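Side-chain contacts in precorrin-6A reductase (Rhodobacter capsulatus, PDB 4X7G), which catalyses the NADPH-dependent reduction of precorrin-6A on the cobalamin (vitamin B12) biosynthetic pathway, and is seen here with NADP and a reduced precorrin product trapped: residues Q137-F142 and L152-P157; R168-R173 and T182-S187. All coordinates share one frame; numbering follows the deposited sequence. Where two conformers were deposited one is given.

Both contacts belong to the same Rossmann-fold domain, built on one of the chain's two parallel six-stranded sheets, and their centres lie about 13 Å apart. Contact 1 comes wholly first along the chain: it joins the loop after strand 129-132 to strand 149-154, whereas contact 2 joins the following strand, the outermost strand 167-171, to helix 178-187. Strands 149-154 and 167-171 are parallel neighbours, and a probable hydrogen bond from Val170 N to Leu152 O (2.9 Å) ties the two contacts together. The example shows a common arrangement: apolar side chains pack a loop and a helix against the sheet, while residues at or just beyond the strand ends, among them Val155 and Arg173, reach the bound precorrin.

Contact 1 (Q137-F142 and L152-P157); sequences QHLRDF and LRLVDP. With 3Y8 (3-[(1R,2S,3S,7S,11S,16S,17R,18R,19R)-2,7,12,18-tetrakis(2-hydroxy-2-oxoethyl)-3,13-bis(3-hydroxy-3-oxopropyl)-1,2,5,7,11,17-hexamethyl-17-(3-oxidanyl-3-oxidanylidene-prop-1-enyl)-3,6,8,10,15,16,18,19,21,24-decahydrocorrin-8-yl]propanoic acid), chain C.
Leu139 meets Leu152 and Leu154 in a buried apolar cluster within a Rossmann-fold domain, where the loop that follows strand 129-132 crosses to its parallel neighbour, strand 149-154. The two strand leucines flank Arg153 in sequence. Leu152 points toward the loop; Leu154 starts off to the side, but its CD2 swings in, whereas Arg153 starts on the other side of the strand. Leu139 spreads its two methyls over the leucines at a slant: CD2 touches Leu152 CD2 at 3.9 Å, and CD1 reaches Leu154 CD2, also at 3.9 Å. Leu132 of strand 129-132 adjoins both Leu139 and Leu152.

No hydrogen bond joins the two segments; both instead bind the precorrin, three of whose carboxylates are gripped here. One is held at both oxygens by Gln137, whose backbone N donates to O63 (3.0 Å) and whose NE2 donates almost straight to O62 (2.9 Å, 173°). With CG anti to the carbonyl carbon and the chain extended beyond it, the aliphatic CB and CG lie alongside the carboxylate, and the amide beyond them directs NE2 back to O62; NE2 also bonds to O1N of NADP, so this one group bridges cofactor and product.

A second carboxylate lies at the edge of the Arg153 guanidinium, with NE donating to O34 (3.0 Å) and NH1 bonding weakly to O33 (3.1 Å). A bend at chi3 (64°) turns the guanidinium here, and a salt bridge to Asp181 and a cation-pi contact with Phe176 help to hold it.

The third uses backbone: Val155 N donates to O59 at 2.8 Å and 168°, while Val155 CG2 lies 3.4 Å from that same O59.

Contact 2 (R168-R173 and T182-S187); sequences RAVIAR and TELLRS. With 3Y8 (3-[(1R,2S,3S,7S,11S,16S,17R,18R,19R)-2,7,12,18-tetrakis(2-hydroxy-2-oxoethyl)-3,13-bis(3-hydroxy-3-oxopropyl)-1,2,5,7,11,17-hexamethyl-17-(3-oxidanyl-3-oxidanylidene-prop-1-enyl)-3,6,8,10,15,16,18,19,21,24-decahydrocorrin-8-yl]propanoic acid), chain C.
Leu184 on helix 178-187 sends CD1 to Val170 and Arg168 on strand 167-171, joining the helix to the outermost strand of a Rossmann-fold sheet. Strand and helix form a beta-alpha unit, after which the chain runs back to strand 192-196, farther inside the sheet.

Val170 and Leu184 meet at an angle through one methyl each, CG1 to CD1 at 4.0 Å. Val170 points its side chain at the helix. Leu184 does not start out toward the strand, but its CG stands opposite the backbone N (chi1 -179°), which carries the branched end across. Leu184 also touches the side chains of Leu151 and Arg153 on the neighbouring strand, and thus spans two strands.

Arg168 runs past Leu184 in the opposite direction, bringing NH2 to 4.1 Å from Leu184 CD1, with the methyl placed obliquely to the guanidinium. The charged end is engaged by Glu188, just beyond the segment, in a salt bridge at NE. A water adds a second link to the helix: it accepts a weak bond from Arg168 NH2 (2.9 Å) and lies 2.8 Å from Ser187 OG. The contact is small and lies at the surface, apolar at Val170 and polar at Arg168.

Beyond the strand, Arg173 faces the precorrin. Its CG sits between the backbone N and the carbonyl carbon (chi1 64°), and a further bend at chi3 presents the guanidinium edge to a carboxylate. NE donates to O23 (2.9 Å) and NH2 to O22 (2.8 Å, 156°), a two-point grip in which the carboxylate meets the guanidinium edge but is twisted well out of its plane, one oxygen on each side of it. Nearer the backbone, Arg173 CB rests 3.8 Å from the precorrin methyl C24.

Contact 1 (Q137-F142 and L152-P157)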
loop_
_atom_site.group_PDB
_atom_site.type_symbol
_atom_site.label_atom_id
_atom_site.label_comp_id
_atom_site.label_asym_id
_atom_site.label_seq_id
_atom_site.Cartn_x
_atom_site.Cartn_y
_atom_site.Cartn_z
ATOM N N GLN A 137 -10.184 5.508 -1.967
ATOM C CA GLN A 137 -10.293 6.696 -1.083
ATOM C C GLN A 137 -10.300 7.975 -1.856
ATOM O O GLN A 137 -10.880 8.976 -1.353
ATOM C CB GLN A 137 -9.197 6.691 -0.026
ATOM C CG GLN A 137 -9.286 5.523 0.982
ATOM C CD GLN A 137 -8.151 5.523 1.988
ATOM O OE1 GLN A 137 -8.407 5.683 3.216
ATOM N NE2 GLN A 137 -6.920 5.453 1.529
ATOM N N HIS A 138 -9.605 8.044 -2.997
ATOM C CA HIS A 138 -9.389 9.289 -3.711
ATOM C C HIS A 138 -10.005 9.342 -5.046
ATOM O O HIS A 138 -9.737 10.227 -5.859
ATOM C CB HIS A 138 -7.891 9.711 -3.630
ATOM C CG HIS A 138 -7.476 9.958 -2.217
ATOM N ND1 HIS A 138 -6.575 9.181 -1.499
ATOM C CD2 HIS A 138 -7.950 10.887 -1.334
ATOM C CE1 HIS A 138 -6.520 9.624 -0.244
ATOM N NE2 HIS A 138 -7.332 10.652 -0.124
ATOM N N LEU A 139 -10.938 8.427 -5.315
ATOM C CA LEU A 139 -11.681 8.476 -6.623
ATOM C C LEU A 139 -12.390 9.682 -6.837
ATOM O O LEU A 139 -12.530 10.173 -8.016
ATOM C CB LEU A 139 -12.753 7.384 -6.683
ATOM C CG LEU A 139 -12.137 6.038 -6.697
ATOM C CD1 LEU A 139 -13.264 4.960 -6.692
ATOM C CD2 LEU A 139 -11.125 5.848 -7.818
ATOM N N ARG A 140 -12.894 10.330 -5.796
ATOM C CA ARG A 140 -13.603 11.526 -5.933
ATOM C C ARG A 140 -12.794 12.663 -6.580
ATOM O O ARG A 140 -13.315 13.565 -7.175
ATOM C CB ARG A 140 -14.058 12.192 -4.558
ATOM C CG ARG A 140 -15.502 11.940 -4.132
ATOM C CD ARG A 140 -15.619 12.206 -2.638
ATOM N NE ARG A 140 -15.655 13.622 -2.205
ATOM C CZ ARG A 140 -16.742 14.356 -1.997
ATOM N NH1 ARG A 140 -17.951 13.847 -2.267
ATOM N NH2 ARG A 140 -16.629 15.599 -1.462
ATOM N N ASP A 141 -11.481 12.629 -6.439
ATOM C CA ASP A 141 -10.659 13.664 -7.052
ATOM C C ASP A 141 -10.902 13.780 -8.565
ATOM O O ASP A 141 -10.844 14.793 -9.214
ATOM C CB ASP A 141 -9.180 13.440 -6.798
ATOM C CG ASP A 141 -8.789 13.296 -5.383
ATOM O OD1 ASP A 141 -9.595 13.504 -4.488
ATOM O OD2 ASP A 141 -7.647 12.975 -5.073
ATOM N N PHE A 142 -11.185 12.596 -9.208
ATOM C CA PHE A 142 -11.377 12.512 -10.637
ATOM C C PHE A 142 -12.708 12.974 -11.156
ATOM O O PHE A 142 -12.921 13.111 -12.316
ATOM C CB PHE A 142 -11.015 11.088 -11.181
ATOM C CG PHE A 142 -9.555 10.859 -11.060
ATOM C CD1 PHE A 142 -8.988 10.531 -9.877
ATOM C CD2 PHE A 142 -8.706 11.059 -12.143
ATOM C CE1 PHE A 142 -7.615 10.384 -9.785
ATOM C CE2 PHE A 142 -7.345 10.867 -12.019
ATOM C CZ PHE A 142 -6.799 10.588 -10.863
ATOM N N LEU A 152 -12.518 1.263 -12.498
ATOM C CA LEU A 152 -12.183 1.260 -11.086
ATOM C C LEU A 152 -11.940 -0.159 -10.632
ATOM O O LEU A 152 -12.468 -1.124 -11.245
ATOM C CB LEU A 152 -13.335 1.839 -10.228
ATOM C CG LEU A 152 -13.947 3.090 -10.750
ATOM C CD1 LEU A 152 -15.094 3.563 -9.929
ATOM C CD2 LEU A 152 -12.923 4.181 -10.913
ATOM N N ARG A 153 -11.145 -0.358 -9.611
ATOM C CA ARG A 153 -10.909 -1.687 -9.021
ATOM C C ARG A 153 -11.009 -1.484 -7.489
ATOM O O ARG A 153 -10.181 -0.790 -6.929
ATOM C CB ARG A 153 -9.603 -2.295 -9.482
ATOM C CG ARG A 153 -9.340 -3.634 -8.826
ATOM C CD ARG A 153 -8.469 -4.545 -9.684
ATOM N NE ARG A 153 -7.143 -4.030 -9.899
ATOM C CZ ARG A 153 -6.226 -4.560 -10.691
ATOM N NH1 ARG A 153 -5.065 -4.028 -10.820
ATOM N NH2 ARG A 153 -6.564 -5.606 -11.432
ATOM N N LEU A 154 -12.000 -2.084 -6.910
ATOM C CA LEU A 154 -12.410 -1.859 -5.541
ATOM C C LEU A 154 -12.419 -3.171 -4.782
ATOM O O LEU A 154 -12.844 -4.188 -5.303
ATOM C CB LEU A 154 -13.843 -1.269 -5.471
ATOM C CG LEU A 154 -13.983 0.042 -6.237
ATOM C CD1 LEU A 154 -15.467 0.464 -6.248
ATOM C CD2 LEU A 154 -13.071 1.146 -5.810
ATOM N N VAL A 155 -11.914 -3.171 -3.531
ATOM C CA VAL A 155 -11.949 -4.379 -2.708
ATOM C C VAL A 155 -13.379 -4.859 -2.410
ATOM O O VAL A 155 -13.647 -6.063 -2.464
ATOM C CB VAL A 155 -11.128 -4.214 -1.417
ATOM C CG1 VAL A 155 -11.208 -5.464 -0.539
ATOM C CG2 VAL A 155 -9.675 -3.936 -1.753
ATOM N N ASP A 156 -14.199 -3.875 -2.081
ATOM C CA ASP A 156 -15.628 -4.166 -1.665
ATOM C C ASP A 156 -16.564 -3.523 -2.632
ATOM O O ASP A 156 -16.302 -2.471 -3.180
ATOM C CB ASP A 156 -15.883 -3.632 -0.319
ATOM C CG ASP A 156 -15.012 -4.346 0.745
ATOM O OD1 ASP A 156 -14.921 -5.531 0.753
ATOM O OD2 ASP A 156 -14.451 -3.677 1.575
ATOM N N PRO A 157 -17.766 -4.107 -2.794
ATOM C CA PRO A 157 -18.733 -3.390 -3.627
ATOM C C PRO A 157 -19.080 -2.002 -3.074
ATOM O O PRO A 157 -19.207 -1.861 -1.864
ATOM C CB PRO A 157 -19.982 -4.315 -3.653
ATOM C CG PRO A 157 -19.527 -5.635 -3.138
ATOM C CD PRO A 157 -18.234 -5.415 -2.367
HETATM C C48 3Y8 C . -7.104 -3.250 4.017
HETATM C C47 3Y8 C . -6.377 -6.206 3.024
HETATM C C43 3Y8 C . -1.658 -9.353 0.546
HETATM C C42 3Y8 C . -2.529 -8.303 -0.266
HETATM C C41 3Y8 C . -1.832 -6.984 0.004
HETATM C C38 3Y8 C . -0.107 -3.826 -1.542
HETATM C C37 3Y8 C . -0.551 -5.001 -2.321
HETATM C C36 3Y8 C . -2.331 -6.547 -3.176
HETATM C C35 3Y8 C . -2.229 -3.725 -4.530
HETATM C C32 3Y8 C . -4.327 -1.785 -8.449
HETATM C C31 3Y8 C . -3.818 -1.026 -7.151
HETATM C C2 3Y8 C . -4.237 0.110 -3.905
HETATM C C1 3Y8 C . -5.077 -0.545 -2.752
HETATM C C4 3Y8 C . -3.625 -2.171 -3.510
HETATM C C5 3Y8 C . -2.972 -3.344 -3.459
HETATM C C7 3Y8 C . -2.080 -5.383 -2.165
HETATM C C8 3Y8 C . -2.458 -5.850 -0.801
HETATM C C6 3Y8 C . -2.943 -4.273 -2.356
HETATM C C3 3Y8 C . -3.669 -1.126 -4.625
HETATM C C11 3Y8 C . -5.733 -4.870 0.868
HETATM C C12 3Y8 C . -6.274 -4.908 2.209
HETATM C C13 3Y8 C . -6.641 -3.706 2.630
HETATM C C14 3Y8 C . -6.424 -2.778 1.534
HETATM C C15 3Y8 C . -6.705 -1.430 1.590
HETATM C C16 3Y8 C . -6.423 -0.580 0.429
HETATM C C17 3Y8 C . -6.962 0.812 0.244
HETATM C C18 3Y8 C . -6.393 1.177 -1.164
HETATM C C19 3Y8 C . -5.172 0.188 -1.410
HETATM C C20 3Y8 C . -6.462 -0.973 -3.251
HETATM C C21 3Y8 C . -7.708 -7.003 2.681
HETATM C C24 3Y8 C . -6.449 -5.825 -0.092
HETATM C C25 3Y8 C . -5.075 0.984 -4.856
HETATM C C26 3Y8 C . -3.035 0.871 -3.328
HETATM O O59 3Y8 C . -11.038 -0.804 -2.223
HETATM C C57 3Y8 C . -10.544 -0.506 -1.052
HETATM O O58 3Y8 C . -11.179 -0.326 0.020
HETATM C C56 3Y8 C . -9.072 -0.193 -1.062
HETATM C C55 3Y8 C . -8.555 0.709 0.104
HETATM C C54 3Y8 C . -6.526 1.759 1.337
HETATM C C60 3Y8 C . -5.898 2.607 -1.375
HETATM C C61 3Y8 C . -6.903 3.662 -1.403
HETATM O O62 3Y8 C . -6.444 4.862 -1.299
HETATM O O63 3Y8 C . -8.130 3.413 -1.563
HETATM N N24 3Y8 C . -5.404 -0.860 -0.402
HETATM N N23 3Y8 C . -5.907 -3.491 0.496
HETATM C C49 3Y8 C . -5.905 -2.699 4.801
HETATM C C50 3Y8 C . -6.161 -2.284 6.212
HETATM O O51 3Y8 C . -7.321 -2.306 6.683
HETATM O O52 3Y8 C . -5.093 -2.026 6.880
HETATM O O23 3Y8 C . -7.557 -8.227 2.490
HETATM O O22 3Y8 C . -8.739 -6.376 2.626
HETATM C C10 3Y8 C . -4.198 -5.154 0.948
HETATM C C9 3Y8 C . -3.500 -5.119 -0.367
HETATM N N22 3Y8 C . -3.833 -4.174 -1.346
HETATM O O44 3Y8 C . -0.640 -9.746 -0.040
HETATM O O45 3Y8 C . -2.147 -9.787 1.505
HETATM O O39 3Y8 C . 1.095 -3.900 -1.130
HETATM O O40 3Y8 C . -0.823 -2.830 -1.471
HETATM N N21 3Y8 C . -4.388 -1.810 -2.535
HETATM C C27 3Y8 C . -2.062 1.401 -4.421
HETATM O O28 3Y8 C . -2.339 2.508 -4.901
HETATM O O29 3Y8 C . -1.092 0.730 -4.762
HETATM C C30 3Y8 C . -4.312 -1.719 -5.919
HETATM O O34 3Y8 C . -5.607 -1.786 -8.576
HETATM O O33 3Y8 C . -3.361 -2.079 -9.153
#

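Contact 2 (R168-R173 and T182-S187)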
loop_
_atom_site.group_PDB
_atom_site.type_symbol
_atom_site.label_atom_id
_atom_site.label_comp_id
_atom_site.label_asym_id
_atom_site.label_seq_id
_atom_site.Cartn_x
_atom_site.Cartn_y
_atom_site.Cartn_z
ATOM N N ARG A 168 -17.046 1.978 -14.512
ATOM C CA ARG A 168 -17.364 0.592 -14.193
ATOM C C ARG A 168 -16.392 0.170 -13.144
ATOM O O ARG A 168 -15.176 0.509 -13.291
ATOM C CB ARG A 168 -17.115 -0.267 -15.472
ATOM C CG ARG A 168 -17.484 -1.724 -15.422
ATOM C CD ARG A 168 -17.228 -2.387 -16.654
ATOM N NE ARG A 168 -15.983 -3.059 -16.775
ATOM C CZ ARG A 168 -15.668 -4.148 -16.055
ATOM N NH1 ARG A 168 -16.445 -4.595 -15.059
ATOM N NH2 ARG A 168 -14.506 -4.737 -16.334
ATOM N N ALA A 169 -16.825 -0.582 -12.125
ATOM C CA ALA A 169 -15.877 -1.153 -11.155
ATOM C C ALA A 169 -15.708 -2.644 -11.277
ATOM O O ALA A 169 -16.760 -3.375 -11.284
ATOM C CB ALA A 169 -16.290 -0.801 -9.805
ATOM N N VAL A 170 -14.504 -3.120 -11.155
ATOM C CA VAL A 170 -14.256 -4.543 -10.868
ATOM C C VAL A 170 -14.039 -4.678 -9.394
ATOM O O VAL A 170 -13.404 -3.824 -8.775
ATOM C CB VAL A 170 -13.087 -5.065 -11.656
ATOM C CG1 VAL A 170 -13.330 -4.939 -13.147
ATOM C CG2 VAL A 170 -11.820 -4.444 -11.368
ATOM N N ILE A 171 -14.608 -5.696 -8.785
ATOM C CA ILE A 171 -14.488 -5.929 -7.340
ATOM C C ILE A 171 -13.443 -7.022 -7.148
ATOM O O ILE A 171 -13.652 -8.178 -7.540
ATOM C CB ILE A 171 -15.827 -6.315 -6.691
ATOM C CG1 ILE A 171 -16.887 -5.322 -7.084
ATOM C CG2 ILE A 171 -15.653 -6.457 -5.198
ATOM C CD1 ILE A 171 -16.592 -3.862 -6.786
ATOM N N ALA A 172 -12.279 -6.664 -6.652
ATOM C CA ALA A 172 -11.123 -7.574 -6.556
ATOM C C ALA A 172 -10.129 -7.072 -5.604
ATOM O O ALA A 172 -10.021 -5.844 -5.416
ATOM C CB ALA A 172 -10.467 -7.771 -7.905
ATOM N N ARG A 173 -9.353 -7.958 -5.007
ATOM C CA ARG A 173 -8.218 -7.510 -4.190
ATOM C C ARG A 173 -7.039 -8.304 -4.735
ATOM O O ARG A 173 -7.159 -9.407 -5.288
ATOM C CB ARG A 173 -8.453 -7.730 -2.655
ATOM C CG ARG A 173 -8.576 -9.165 -2.361
ATOM C CD ARG A 173 -8.658 -9.600 -0.865
ATOM N NE ARG A 173 -9.212 -8.869 0.230
ATOM C CZ ARG A 173 -10.502 -8.779 0.602
ATOM N NH1 ARG A 173 -11.542 -9.193 -0.129
ATOM N NH2 ARG A 173 -10.720 -8.110 1.687
ATOM N N THR A 182 -3.266 -7.853 -17.704
ATOM C CA THR A 182 -3.275 -7.760 -19.144
ATOM C C THR A 182 -4.675 -7.999 -19.661
ATOM O O THR A 182 -5.192 -7.239 -20.508
ATOM C CB THR A 182 -2.243 -8.701 -19.795
ATOM O OG1 THR A 182 -0.961 -8.362 -19.339
ATOM C CG2 THR A 182 -2.271 -8.603 -21.301
ATOM N N GLU A 183 -5.352 -9.036 -19.212
ATOM C CA GLU A 183 -6.680 -9.320 -19.698
ATOM C C GLU A 183 -7.642 -8.217 -19.346
ATOM O O GLU A 183 -8.496 -7.864 -20.159
ATOM C CB GLU A 183 -7.139 -10.689 -19.116
ATOM C CG GLU A 183 -8.592 -10.995 -19.345
ATOM C CD GLU A 183 -9.009 -11.173 -20.763
ATOM O OE1 GLU A 183 -8.169 -11.390 -21.579
ATOM O OE2 GLU A 183 -10.202 -11.027 -21.122
ATOM N N LEU A 184 -7.556 -7.647 -18.161
ATOM C CA LEU A 184 -8.413 -6.536 -17.785
ATOM C C LEU A 184 -8.199 -5.318 -18.667
ATOM O O LEU A 184 -9.156 -4.742 -19.153
ATOM C CB LEU A 184 -8.163 -6.238 -16.340
ATOM C CG LEU A 184 -9.024 -5.091 -15.776
ATOM C CD1 LEU A 184 -10.495 -5.440 -15.948
ATOM C CD2 LEU A 184 -8.638 -4.788 -14.365
ATOM N N LEU A 185 -6.971 -4.927 -18.835
ATOM C CA LEU A 185 -6.713 -3.714 -19.630
ATOM C C LEU A 185 -7.139 -3.914 -21.065
ATOM O O LEU A 185 -7.624 -2.983 -21.725
ATOM C CB LEU A 185 -5.242 -3.357 -19.578
ATOM C CG LEU A 185 -4.679 -2.939 -18.261
ATOM C CD1 LEU A 185 -3.174 -2.672 -18.306
ATOM C CD2 LEU A 185 -5.299 -1.679 -17.777
ATOM N N ARG A 186 -6.913 -5.143 -21.615
ATOM C CA ARG A 186 -7.510 -5.457 -22.951
ATOM C C ARG A 186 -9.034 -5.408 -23.001
ATOM O O ARG A 186 -9.645 -4.750 -23.867
ATOM C CB ARG A 186 -7.032 -6.850 -23.343
ATOM C CG ARG A 186 -5.556 -6.938 -23.678
ATOM C CD ARG A 186 -5.270 -8.037 -24.730
ATOM N NE ARG A 186 -5.881 -9.270 -24.320
ATOM C CZ ARG A 186 -7.050 -9.752 -24.724
ATOM N NH1 ARG A 186 -7.750 -9.284 -25.778
ATOM N NH2 ARG A 186 -7.460 -10.842 -24.115
ATOM N N SER A 187 -9.659 -6.108 -22.147
ATOM C CA SER A 187 -11.116 -6.234 -22.188
ATOM C C SER A 187 -11.828 -4.891 -22.033
ATOM O O SER A 187 -12.831 -4.586 -22.730
ATOM C CB SER A 187 -11.542 -7.268 -21.181
ATOM O OG SER A 187 -11.564 -6.832 -19.857
HETATM C C48 3Y8 C . -7.104 -3.250 4.017
HETATM C C47 3Y8 C . -6.377 -6.206 3.024
HETATM C C43 3Y8 C . -1.658 -9.353 0.546
HETATM C C42 3Y8 C . -2.529 -8.303 -0.266
HETATM C C41 3Y8 C . -1.832 -6.984 0.004
HETATM C C38 3Y8 C . -0.107 -3.826 -1.542
HETATM C C37 3Y8 C . -0.551 -5.001 -2.321
HETATM C C36 3Y8 C . -2.331 -6.547 -3.176
HETATM C C35 3Y8 C . -2.229 -3.725 -4.530
HETATM C C32 3Y8 C . -4.327 -1.785 -8.449
HETATM C C31 3Y8 C . -3.818 -1.026 -7.151
HETATM C C2 3Y8 C . -4.237 0.110 -3.905
HETATM C C1 3Y8 C . -5.077 -0.545 -2.752
HETATM C C4 3Y8 C . -3.625 -2.171 -3.510
HETATM C C5 3Y8 C . -2.972 -3.344 -3.459
HETATM C C7 3Y8 C . -2.080 -5.383 -2.165
HETATM C C8 3Y8 C . -2.458 -5.850 -0.801
HETATM C C6 3Y8 C . -2.943 -4.273 -2.356
HETATM C C3 3Y8 C . -3.669 -1.126 -4.625
HETATM C C11 3Y8 C . -5.733 -4.870 0.868
HETATM C C12 3Y8 C . -6.274 -4.908 2.209
HETATM C C13 3Y8 C . -6.641 -3.706 2.630
HETATM C C14 3Y8 C . -6.424 -2.778 1.534
HETATM C C15 3Y8 C . -6.705 -1.430 1.590
HETATM C C16 3Y8 C . -6.423 -0.580 0.429
HETATM C C17 3Y8 C . -6.962 0.812 0.244
HETATM C C18 3Y8 C . -6.393 1.177 -1.164
HETATM C C19 3Y8 C . -5.172 0.188 -1.410
HETATM C C20 3Y8 C . -6.462 -0.973 -3.251
HETATM C C21 3Y8 C . -7.708 -7.003 2.681
HETATM C C24 3Y8 C . -6.449 -5.825 -0.092
HETATM C C25 3Y8 C . -5.075 0.984 -4.856
HETATM C C26 3Y8 C . -3.035 0.871 -3.328
HETATM O O59 3Y8 C . -11.038 -0.804 -2.223
HETATM C C57 3Y8 C . -10.544 -0.506 -1.052
HETATM O O58 3Y8 C . -11.179 -0.326 0.020
HETATM C C56 3Y8 C . -9.072 -0.193 -1.062
HETATM C C55 3Y8 C . -8.555 0.709 0.104
HETATM C C54 3Y8 C . -6.526 1.759 1.337
HETATM C C60 3Y8 C . -5.898 2.607 -1.375
HETATM C C61 3Y8 C . -6.903 3.662 -1.403
HETATM O O62 3Y8 C . -6.444 4.862 -1.299
HETATM O O63 3Y8 C . -8.130 3.413 -1.563
HETATM N N24 3Y8 C . -5.404 -0.860 -0.402
HETATM N N23 3Y8 C . -5.907 -3.491 0.496
HETATM C C49 3Y8 C . -5.905 -2.699 4.801
HETATM C C50 3Y8 C . -6.161 -2.284 6.212
HETATM O O51 3Y8 C . -7.321 -2.306 6.683
HETATM O O52 3Y8 C . -5.093 -2.026 6.880
HETATM O O23 3Y8 C . -7.557 -8.227 2.490
HETATM O O22 3Y8 C . -8.739 -6.376 2.626
HETATM C C10 3Y8 C . -4.198 -5.154 0.948
HETATM C C9 3Y8 C . -3.500 -5.119 -0.367
HETATM N N22 3Y8 C . -3.833 -4.174 -1.346
HETATM O O44 3Y8 C . -0.640 -9.746 -0.040
HETATM O O45 3Y8 C . -2.147 -9.787 1.505
HETATM O O39 3Y8 C . 1.095 -3.900 -1.130
HETATM O O40 3Y8 C . -0.823 -2.830 -1.471
HETATM N N21 3Y8 C . -4.388 -1.810 -2.535
HETATM C C27 3Y8 C . -2.062 1.401 -4.421
HETATM O O28 3Y8 C . -2.339 2.508 -4.901
HETATM O O29 3Y8 C . -1.092 0.730 -4.762
HETATM C C30 3Y8 C . -4.312 -1.719 -5.919
HETATM O O34 3Y8 C . -5.607 -1.786 -8.576
HETATM O O33 3Y8 C . -3.361 -2.079 -9.153
HETATM O O HOH W 1 -13.663 -5.211 -19.119
#